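Long-range contacts in glycoside hydrolase family 81 (Clostridium thermocellum, PDB 6FOP), which probably hydrolyses beta-1,3-glucans such as laminarin, as an endo-acting family 81 glycoside hydrolase of the cellulosome: residues W40-S50 against I53-A64; D105-D113 against I123-S131. All coordinates share one frame; numbering follows the deposited sequence. Where two conformers were deposited one is given.

Contact 1. Residues W40-S50 against I53-A64; sequences WESSILWNQYS and IYAHPLTFKFKA. With MG (magnesium ion), chain Y.
With OG held between its backbone N and carbonyl carbon (chi1 78°), S50 turns its hydroxyl to F62, whose N reaches S50 OG at 3.0 Å along a nearly straight path (169°). S50 OG also lies at the edge of the F62 ring, in its plane, 3.5 Å from F62 CD1. Y49 has CG beside its backbone N (chi1 -64°), which lays one face of its ring over the peptide joining K63 to A64, K63 C lying 3.6 Å above the ring plane; its hydroxyl goes on to the carbonyl of F99. I53 works through two branches: CG2 meets the edge of the W40 indole, 3.6 Å from CE3, while CD1 points among S43, I44 and S50. I44 CD1 packs 3.8 Å from F62 CE1. A water accepts from Y54 N and probably donates to W40 O where the two backbones come close. Behind this apolar layer, I44 O (2.3 Å), N47 O and Y49 O bind magnesium, and A102 O adds a fourth protein ligand. The chemistry implies a loop probably shaped by the metal and joined through it to A102, then fastened to strands 53-54 and 59-63 by one hydrogen bond and apolar packing.

Contact 2. Residues D105-D113 against I123-S131; sequences DKISDFAVD and IKATLMKGS
V112 and L127 form the hydrogen-bonded pair at the centre of this antiparallel ladder, V112 N to L127 O and L127 N to V112 O both measuring 2.9 Å. Tight packing surrounds it: V112 CG1 lies 3.9 Å from L127 CB, side by side on the face that L127 turns to F60 and F62. On the other face A111 and M128 meet through their CB atoms. The extended M128 chain, its CG anti to the backbone N (chi1 174°), carries CE to the edge of the F110 ring, 4.0 Å from CE2. K129 N closes that end on F110 O through a more bent bond (145°). The opposite end is looser, polar and hydrated. T126 OG1 donates to D113 OD1 at 2.7 Å, from above the carboxylate plane, and the straight K124 chain passes D113 to form a salt bridge with D105 OD2 at 3.0 Å. One water touches D105 OD2, D113 OD2 and K124 NZ, while D105 OD1 turns to T28 and N30. Opposite D113, D105 and K106 form a classic beta bulge. Chemically, K124 therefore spans its neighbouring strand to reach the next, its charge probably shared by two carboxylates, one directly, one through water.

Overall arrangement
Contacts 1 and 2 follow one another along the chain, yet their centres are only 10 Å apart. They belong to two different antiparallel sheets: 53-64 supplies the outermost strand of one, 53-54, and its neighbour 59-63, whereas 105-113 and 123-131 lie in the other, and L127 packing on F60 and F62 joins the two. K129 is the polar link, its NZ 2.8 Å from A55 O and 2.9 Å from Y54 O, both probable hydrogen bonds. The magnesium belongs to contact 1, though A102, just before strand 103-107, completes its protein ligands and so ties that loop to contact 2. Calcium lies about 6 Å from the E41 side chain and about 10 Å from that of F110.

Contact 1. Residues W40-S50 against I53-A64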
loop_
_atom_site.group_PDB
_atom_site.type_symbol
_atom_site.label_atom_id
_atom_site.label_comp_id
_atom_site.label_asym_id
_atom_site.label_seq_id
_atom_site.Cartn_x
_atom_site.Cartn_y
_atom_site.Cartn_z
ATOM N N TRP A 40 8.370 4.053 3.989
ATOM C CA TRP A 40 8.861 3.960 5.357
ATOM C C TRP A 40 10.205 4.673 5.560
ATOM O O TRP A 40 10.530 5.096 6.657
ATOM C CB TRP A 40 8.956 2.489 5.772
ATOM C CG TRP A 40 9.813 1.657 4.864
ATOM C CD1 TRP A 40 9.420 1.018 3.716
ATOM C CD2 TRP A 40 11.218 1.379 4.998
ATOM N NE1 TRP A 40 10.467 0.393 3.114
ATOM C CE2 TRP A 40 11.582 0.558 3.907
ATOM C CE3 TRP A 40 12.188 1.690 5.971
ATOM C CZ2 TRP A 40 12.886 0.099 3.718
ATOM C CZ3 TRP A 40 13.473 1.227 5.785
ATOM C CH2 TRP A 40 13.820 0.427 4.671
ATOM N N GLU A 41 10.992 4.815 4.499
ATOM C CA GLU A 41 12.295 5.468 4.576
ATOM C C GLU A 41 12.225 6.976 4.281
ATOM O O GLU A 41 13.220 7.685 4.354
ATOM C CB GLU A 41 13.297 4.797 3.630
ATOM C CG GLU A 41 13.152 5.165 2.153
ATOM C CD GLU A 41 11.956 4.605 1.420
ATOM O OE1 GLU A 41 11.369 3.623 1.889
ATOM O OE2 GLU A 41 11.697 5.120 0.287
ATOM N N SER A 42 11.036 7.475 3.918
ATOM C CA SER A 42 10.924 8.787 3.279
ATOM C C SER A 42 11.407 9.955 4.087
ATOM O O SER A 42 11.845 10.939 3.506
ATOM C CB SER A 42 9.493 9.009 2.824
ATOM O OG SER A 42 9.120 8.026 1.889
ATOM N N SER A 43 11.313 9.886 5.419
ATOM C CA SER A 43 11.686 11.063 6.233
ATOM C C SER A 43 13.176 11.436 6.139
ATOM O O SER A 43 13.540 12.585 6.383
ATOM C CB SER A 43 11.301 10.886 7.697
ATOM O OG SER A 43 12.165 9.974 8.375
ATOM N N ILE A 44 14.004 10.486 5.729
ATOM C CA ILE A 44 15.408 10.779 5.432
ATOM C C ILE A 44 15.559 11.888 4.399
ATOM O O ILE A 44 16.430 12.743 4.553
ATOM C CB ILE A 44 16.162 9.536 4.961
ATOM C CG1 ILE A 44 16.140 8.427 6.016
ATOM C CG2 ILE A 44 17.608 9.872 4.614
ATOM C CD1 ILE A 44 16.542 7.069 5.481
ATOM N N LEU A 45 14.679 11.884 3.390
ATOM C CA LEU A 45 14.728 12.842 2.287
ATOM C C LEU A 45 14.229 14.223 2.672
ATOM O O LEU A 45 14.711 15.232 2.138
ATOM C CB LEU A 45 13.902 12.327 1.098
ATOM C CG LEU A 45 14.477 11.100 0.394
ATOM C CD1 LEU A 45 13.373 10.334 -0.320
ATOM C CD2 LEU A 45 15.604 11.477 -0.551
ATOM N N TRP A 46 13.212 14.271 3.552
ATOM C CA TRP A 46 12.521 15.529 3.846
ATOM C C TRP A 46 13.106 16.289 5.044
ATOM O O TRP A 46 13.005 17.516 5.123
ATOM C CB TRP A 46 11.034 15.238 4.109
ATOM C CG TRP A 46 10.225 14.743 2.927
ATOM C CD1 TRP A 46 10.199 13.476 2.426
ATOM C CD2 TRP A 46 9.273 15.493 2.179
ATOM N NE1 TRP A 46 9.290 13.387 1.385
ATOM C CE2 TRP A 46 8.715 14.624 1.214
ATOM C CE3 TRP A 46 8.835 16.809 2.234
ATOM C CZ2 TRP A 46 7.709 15.035 0.333
ATOM C CZ3 TRP A 46 7.860 17.219 1.347
ATOM C CH2 TRP A 46 7.308 16.331 0.410
ATOM N N ASN A 47 13.660 15.544 5.999
ATOM C CA ASN A 47 14.183 16.088 7.237
ATOM C C ASN A 47 15.718 16.143 7.162
ATOM O O ASN A 47 16.331 15.331 6.483
ATOM C CB ASN A 47 13.665 15.182 8.367
ATOM C CG ASN A 47 13.856 15.767 9.743
ATOM O OD1 ASN A 47 13.057 16.569 10.257
ATOM N ND2 ASN A 47 14.906 15.312 10.373
ATOM N N GLN A 48 16.322 17.101 7.864
ATOM C CA GLN A 48 17.783 17.179 7.942
ATOM C C GLN A 48 18.363 15.798 8.283
ATOM O O GLN A 48 19.282 15.308 7.631
ATOM C CB GLN A 48 18.160 18.215 8.998
ATOM C CG GLN A 48 19.646 18.389 9.232
ATOM C CD GLN A 48 19.957 19.478 10.241
ATOM O OE1 GLN A 48 19.068 20.063 10.837
ATOM N NE2 GLN A 48 21.229 19.728 10.449
ATOM N N TYR A 49 17.853 15.212 9.357
ATOM C CA TYR A 49 18.246 13.890 9.787
ATOM C C TYR A 49 17.164 12.885 9.325
ATOM O O TYR A 49 17.104 12.607 8.145
ATOM C CB TYR A 49 18.560 13.900 11.299
ATOM C CG TYR A 49 19.746 14.778 11.626
ATOM C CD1 TYR A 49 21.036 14.407 11.255
ATOM C CD2 TYR A 49 19.578 16.019 12.229
ATOM C CE1 TYR A 49 22.117 15.231 11.523
ATOM C CE2 TYR A 49 20.647 16.822 12.524
ATOM C CZ TYR A 49 21.913 16.440 12.153
ATOM O OH TYR A 49 22.967 17.289 12.410
ATOM N N SER A 50 16.328 12.398 10.229
ATOM C CA SER A 50 15.143 11.654 9.880
ATOM C C SER A 50 14.199 11.683 11.049
ATOM O O SER A 50 14.567 12.110 12.154
ATOM C CB SER A 50 15.453 10.181 9.544
ATOM O OG SER A 50 15.658 9.373 10.699
ATOM N N ILE A 53 12.368 5.358 11.619
ATOM C CA ILE A 53 12.351 4.581 10.390
ATOM C C ILE A 53 11.906 3.170 10.761
ATOM O O ILE A 53 12.632 2.441 11.427
ATOM C CB ILE A 53 13.759 4.522 9.754
ATOM C CG1 ILE A 53 14.367 5.923 9.590
ATOM C CG2 ILE A 53 13.724 3.743 8.439
ATOM C CD1 ILE A 53 13.645 6.813 8.614
ATOM N N TYR A 54 10.680 2.791 10.338
ATOM C CA TYR A 54 10.095 1.539 10.758
ATOM C C TYR A 54 10.318 0.479 9.706
ATOM O O TYR A 54 9.503 0.278 8.816
ATOM C CB TYR A 54 8.601 1.712 11.128
ATOM C CG TYR A 54 8.405 2.539 12.395
ATOM C CD1 TYR A 54 8.291 3.920 12.333
ATOM C CD2 TYR A 54 8.416 1.947 13.657
ATOM C CE1 TYR A 54 8.162 4.694 13.488
ATOM C CE2 TYR A 54 8.296 2.717 14.795
ATOM C CZ TYR A 54 8.151 4.086 14.707
ATOM O OH TYR A 54 8.038 4.793 15.879
ATOM N N ALA A 55 11.481 -0.167 9.779
ATOM C CA ALA A 55 11.867 -1.205 8.853
ATOM C C ALA A 55 11.243 -2.549 9.159
ATOM O O ALA A 55 10.581 -3.132 8.279
ATOM C CB ALA A 55 13.394 -1.311 8.791
ATOM N N HIS A 56 11.396 -2.986 10.406
ATOM C CA HIS A 56 10.847 -4.235 10.971
ATOM C C HIS A 56 11.684 -5.463 10.580
ATOM O O HIS A 56 11.828 -5.754 9.396
ATOM C CB HIS A 56 9.380 -4.506 10.591
ATOM C CG HIS A 56 8.406 -3.403 10.894
ATOM N ND1 HIS A 56 7.401 -3.078 10.010
ATOM C CD2 HIS A 56 8.244 -2.578 11.960
ATOM C CE1 HIS A 56 6.670 -2.093 10.505
ATOM N NE2 HIS A 56 7.138 -1.790 11.700
ATOM N N PRO A 57 12.231 -6.196 11.549
ATOM C CA PRO A 57 11.992 -6.036 13.002
ATOM C C PRO A 57 12.683 -4.829 13.655
ATOM O O PRO A 57 12.360 -4.490 14.788
ATOM C CB PRO A 57 12.485 -7.375 13.569
ATOM C CG PRO A 57 13.558 -7.764 12.586
ATOM C CD PRO A 57 12.967 -7.432 11.250
ATOM N N LEU A 58 13.669 -4.257 12.979
ATOM C CA LEU A 58 14.412 -3.110 13.517
ATOM C C LEU A 58 13.768 -1.774 13.209
ATOM O O LEU A 58 13.090 -1.595 12.168
ATOM C CB LEU A 58 15.840 -3.066 12.954
ATOM C CG LEU A 58 16.744 -4.234 13.340
ATOM C CD1 LEU A 58 17.998 -4.270 12.486
ATOM C CD2 LEU A 58 17.159 -4.164 14.784
ATOM N N THR A 59 14.044 -0.813 14.067
ATOM C CA THR A 59 13.720 0.569 13.801
ATOM C C THR A 59 14.941 1.429 13.995
ATOM O O THR A 59 15.862 1.061 14.749
ATOM C CB THR A 59 12.529 1.067 14.640
ATOM O OG1 THR A 59 12.899 1.117 16.014
ATOM C CG2 THR A 59 11.318 0.140 14.493
ATOM N N PHE A 60 14.943 2.589 13.351
ATOM C CA PHE A 60 16.127 3.455 13.323
ATOM C C PHE A 60 15.748 4.913 13.440
ATOM O O PHE A 60 14.602 5.290 13.169
ATOM C CB PHE A 60 16.906 3.269 11.999
ATOM C CG PHE A 60 17.227 1.843 11.674
ATOM C CD1 PHE A 60 18.365 1.240 12.200
ATOM C CD2 PHE A 60 16.388 1.088 10.833
ATOM C CE1 PHE A 60 18.643 -0.083 11.923
ATOM C CE2 PHE A 60 16.666 -0.234 10.564
ATOM C CZ PHE A 60 17.823 -0.817 11.092
ATOM N N LYS A 61 16.704 5.757 13.786
ATOM C CA LYS A 61 16.500 7.188 13.638
ATOM C C LYS A 61 17.831 7.868 13.469
ATOM O O LYS A 61 18.750 7.643 14.266
ATOM C CB LYS A 61 15.754 7.782 14.837
ATOM C CG LYS A 61 15.317 9.231 14.577
ATOM C CD LYS A 61 14.575 9.869 15.738
ATOM C CE LYS A 61 15.525 10.250 16.844
ATOM N NZ LYS A 61 14.773 10.856 17.979
ATOM N N PHE A 62 17.948 8.713 12.452
ATOM C CA PHE A 62 19.176 9.497 12.241
ATOM C C PHE A 62 19.129 10.735 13.126
ATOM O O PHE A 62 18.067 11.298 13.358
ATOM C CB PHE A 62 19.317 9.894 10.767
ATOM C CG PHE A 62 19.581 8.717 9.862
ATOM C CD1 PHE A 62 18.528 7.957 9.360
ATOM C CD2 PHE A 62 20.892 8.362 9.516
ATOM C CE1 PHE A 62 18.770 6.864 8.559
ATOM C CE2 PHE A 62 21.127 7.256 8.716
ATOM C CZ PHE A 62 20.061 6.520 8.222
ATOM N N LYS A 63 20.291 11.106 13.660
ATOM C CA LYS A 63 20.476 12.311 14.486
ATOM C C LYS A 63 21.916 12.766 14.348
ATOM O O LYS A 63 22.708 12.098 13.697
ATOM C CB LYS A 63 20.087 12.051 15.946
ATOM C CG LYS A 63 20.892 10.958 16.625
ATOM C CD LYS A 63 20.403 10.706 18.034
ATOM C CE LYS A 63 21.277 9.690 18.762
ATOM N NZ LYS A 63 20.688 9.342 20.084
ATOM N N ALA A 64 22.242 13.926 14.918
ATOM C CA ALA A 64 23.585 14.465 14.757
ATOM C C ALA A 64 24.708 13.461 15.098
ATOM O O ALA A 64 25.708 13.394 14.382
ATOM C CB ALA A 64 23.725 15.766 15.541
HETATM MG MG MG Y . 17.831 13.652 6.144
HETATM O O HOH W 1 9.125 4.861 8.957
#

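Contact 2. Residues D105-D113 against I123-S131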
loop_
_atom_site.group_PDB
_atom_site.type_symbol
_atom_site.label_atom_id
_atom_site.label_comp_id
_atom_site.label_asym_id
_atom_site.label_seq_id
_atom_site.Cartn_x
_atom_site.Cartn_y
_atom_site.Cartn_z
ATOM N N ASP A 105 21.131 7.822 -0.374
ATOM C CA ASP A 105 22.067 7.527 -1.458
ATOM C C ASP A 105 21.506 6.548 -2.500
ATOM O O ASP A 105 21.793 6.672 -3.704
ATOM C CB ASP A 105 23.365 6.971 -0.836
ATOM C CG ASP A 105 24.494 6.847 -1.830
ATOM O OD1 ASP A 105 25.047 7.879 -2.245
ATOM O OD2 ASP A 105 24.830 5.702 -2.168
ATOM N N LYS A 106 20.716 5.584 -2.027
ATOM C CA LYS A 106 20.119 4.537 -2.863
ATOM C C LYS A 106 18.848 4.055 -2.162
ATOM O O LYS A 106 18.859 3.793 -0.959
ATOM C CB LYS A 106 21.098 3.375 -3.075
ATOM C CG LYS A 106 20.624 2.278 -4.014
ATOM C CD LYS A 106 21.686 1.223 -4.327
ATOM C CE LYS A 106 21.160 0.156 -5.294
ATOM N NZ LYS A 106 22.118 -0.934 -5.639
ATOM N N ILE A 107 17.751 3.941 -2.915
ATOM C CA ILE A 107 16.493 3.408 -2.389
ATOM C C ILE A 107 16.083 2.295 -3.323
ATOM O O ILE A 107 15.895 2.516 -4.527
ATOM C CB ILE A 107 15.407 4.474 -2.251
ATOM C CG1 ILE A 107 15.843 5.573 -1.275
ATOM C CG2 ILE A 107 14.119 3.814 -1.773
ATOM C CD1 ILE A 107 14.944 6.805 -1.257
ATOM N N SER A 108 15.995 1.089 -2.786
ATOM C CA SER A 108 15.517 -0.059 -3.546
ATOM C C SER A 108 14.126 -0.484 -3.056
ATOM O O SER A 108 13.463 0.262 -2.323
ATOM C CB SER A 108 16.557 -1.186 -3.535
ATOM O OG SER A 108 16.832 -1.588 -2.217
ATOM N N ASP A 109 13.676 -1.676 -3.430
ATOM C CA ASP A 109 12.259 -1.980 -3.205
ATOM C C ASP A 109 11.917 -2.227 -1.749
ATOM O O ASP A 109 10.765 -2.069 -1.358
ATOM C CB ASP A 109 11.827 -3.169 -4.082
ATOM C CG ASP A 109 11.809 -2.834 -5.598
ATOM O OD1 ASP A 109 12.041 -1.686 -5.995
ATOM O OD2 ASP A 109 11.567 -3.752 -6.366
ATOM N N PHE A 110 12.907 -2.631 -0.943
ATOM C CA PHE A 110 12.725 -2.790 0.499
ATOM C C PHE A 110 13.998 -2.520 1.304
ATOM O O PHE A 110 14.169 -3.051 2.411
ATOM C CB PHE A 110 12.051 -4.139 0.867
ATOM C CG PHE A 110 12.552 -5.371 0.159
ATOM C CD1 PHE A 110 12.067 -5.712 -1.120
ATOM C CD2 PHE A 110 13.363 -6.289 0.818
ATOM C CE1 PHE A 110 12.455 -6.881 -1.733
ATOM C CE2 PHE A 110 13.756 -7.468 0.192
ATOM C CZ PHE A 110 13.327 -7.745 -1.099
ATOM N N ALA A 111 14.819 -1.591 0.816
ATOM C CA ALA A 111 15.989 -1.149 1.558
ATOM C C ALA A 111 16.318 0.287 1.192
ATOM O O ALA A 111 15.892 0.803 0.144
ATOM C CB ALA A 111 17.183 -2.091 1.339
ATOM N N VAL A 112 17.155 0.895 2.024
ATOM C CA VAL A 112 17.689 2.245 1.780
ATOM C C VAL A 112 19.143 2.290 2.238
ATOM O O VAL A 112 19.472 1.745 3.291
ATOM C CB VAL A 112 16.858 3.338 2.491
ATOM C CG1 VAL A 112 16.731 3.094 3.992
ATOM C CG2 VAL A 112 17.377 4.733 2.210
ATOM N N ASP A 113 19.980 2.939 1.445
ATOM C CA ASP A 113 21.327 3.321 1.852
ATOM C C ASP A 113 21.297 4.813 2.138
ATOM O O ASP A 113 20.859 5.588 1.283
ATOM C CB ASP A 113 22.336 3.100 0.730
ATOM C CG ASP A 113 22.498 1.651 0.312
ATOM O OD1 ASP A 113 22.132 0.716 1.054
ATOM O OD2 ASP A 113 23.011 1.449 -0.818
ATOM N N ILE A 123 29.573 7.736 7.833
ATOM C CA ILE A 123 28.953 6.445 8.018
ATOM C C ILE A 123 27.934 6.290 6.864
ATOM O O ILE A 123 27.111 7.183 6.647
ATOM C CB ILE A 123 28.166 6.348 9.342
ATOM C CG1 ILE A 123 29.050 6.740 10.525
ATOM C CG2 ILE A 123 27.610 4.930 9.529
ATOM C CD1 ILE A 123 28.299 6.875 11.821
ATOM N N LYS A 124 27.971 5.141 6.192
ATOM C CA LYS A 124 26.950 4.770 5.214
ATOM C C LYS A 124 26.211 3.601 5.799
ATOM O O LYS A 124 26.806 2.580 6.117
ATOM C CB LYS A 124 27.561 4.394 3.875
ATOM C CG LYS A 124 26.488 4.157 2.797
ATOM C CD LYS A 124 27.160 4.021 1.436
ATOM C CE LYS A 124 26.190 3.842 0.296
ATOM N NZ LYS A 124 26.953 3.899 -0.990
ATOM N N ALA A 125 24.905 3.780 5.992
ATOM C CA ALA A 125 24.047 2.774 6.622
ATOM C C ALA A 125 23.060 2.194 5.617
ATOM O O ALA A 125 22.435 2.955 4.856
ATOM C CB ALA A 125 23.296 3.402 7.770
ATOM N N THR A 126 22.951 0.870 5.602
ATOM C CA THR A 126 21.912 0.178 4.846
ATOM C C THR A 126 20.893 -0.363 5.853
ATOM O O THR A 126 21.236 -1.189 6.717
ATOM C CB THR A 126 22.480 -0.985 4.028
ATOM O OG1 THR A 126 23.452 -0.477 3.117
ATOM C CG2 THR A 126 21.408 -1.729 3.235
ATOM N N LEU A 127 19.661 0.127 5.698
ATOM C CA LEU A 127 18.499 -0.230 6.522
ATOM C C LEU A 127 17.541 -1.017 5.625
ATOM O O LEU A 127 17.307 -0.613 4.479
ATOM C CB LEU A 127 17.822 1.004 7.059
ATOM C CG LEU A 127 18.744 2.085 7.612
ATOM C CD1 LEU A 127 17.909 3.268 8.087
ATOM C CD2 LEU A 127 19.688 1.573 8.696
ATOM N N MET A 128 17.051 -2.153 6.125
ATOM C CA MET A 128 16.259 -3.042 5.283
ATOM C C MET A 128 15.014 -3.542 5.990
ATOM O O MET A 128 15.077 -4.068 7.115
ATOM C CB MET A 128 17.116 -4.206 4.815
ATOM C CG MET A 128 16.371 -5.280 4.045
ATOM S SD MET A 128 17.595 -6.376 3.360
ATOM C CE MET A 128 16.606 -7.772 2.937
ATOM N N LYS A 129 13.891 -3.391 5.297
ATOM C CA LYS A 129 12.611 -3.922 5.737
ATOM C C LYS A 129 12.668 -5.419 5.459
ATOM O O LYS A 129 12.987 -5.828 4.337
ATOM C CB LYS A 129 11.487 -3.272 4.968
ATOM C CG LYS A 129 10.109 -3.851 5.236
ATOM C CD LYS A 129 8.990 -2.942 4.733
ATOM C CE LYS A 129 8.879 -1.645 5.486
ATOM N NZ LYS A 129 8.574 -1.790 6.947
ATOM N N GLY A 130 12.363 -6.234 6.452
ATOM C CA GLY A 130 12.484 -7.663 6.310
ATOM C C GLY A 130 13.882 -8.221 6.551
ATOM O O GLY A 130 14.157 -9.364 6.165
ATOM N N SER A 131 14.751 -7.472 7.230
ATOM C CA SER A 131 16.058 -8.002 7.616
ATOM C C SER A 131 16.233 -7.832 9.112
ATOM O O SER A 131 15.980 -6.764 9.636
ATOM C CB SER A 131 17.204 -7.275 6.932
ATOM O OG SER A 131 18.444 -7.848 7.301
HETATM O O HOH W 2 24.669 3.039 -2.237
#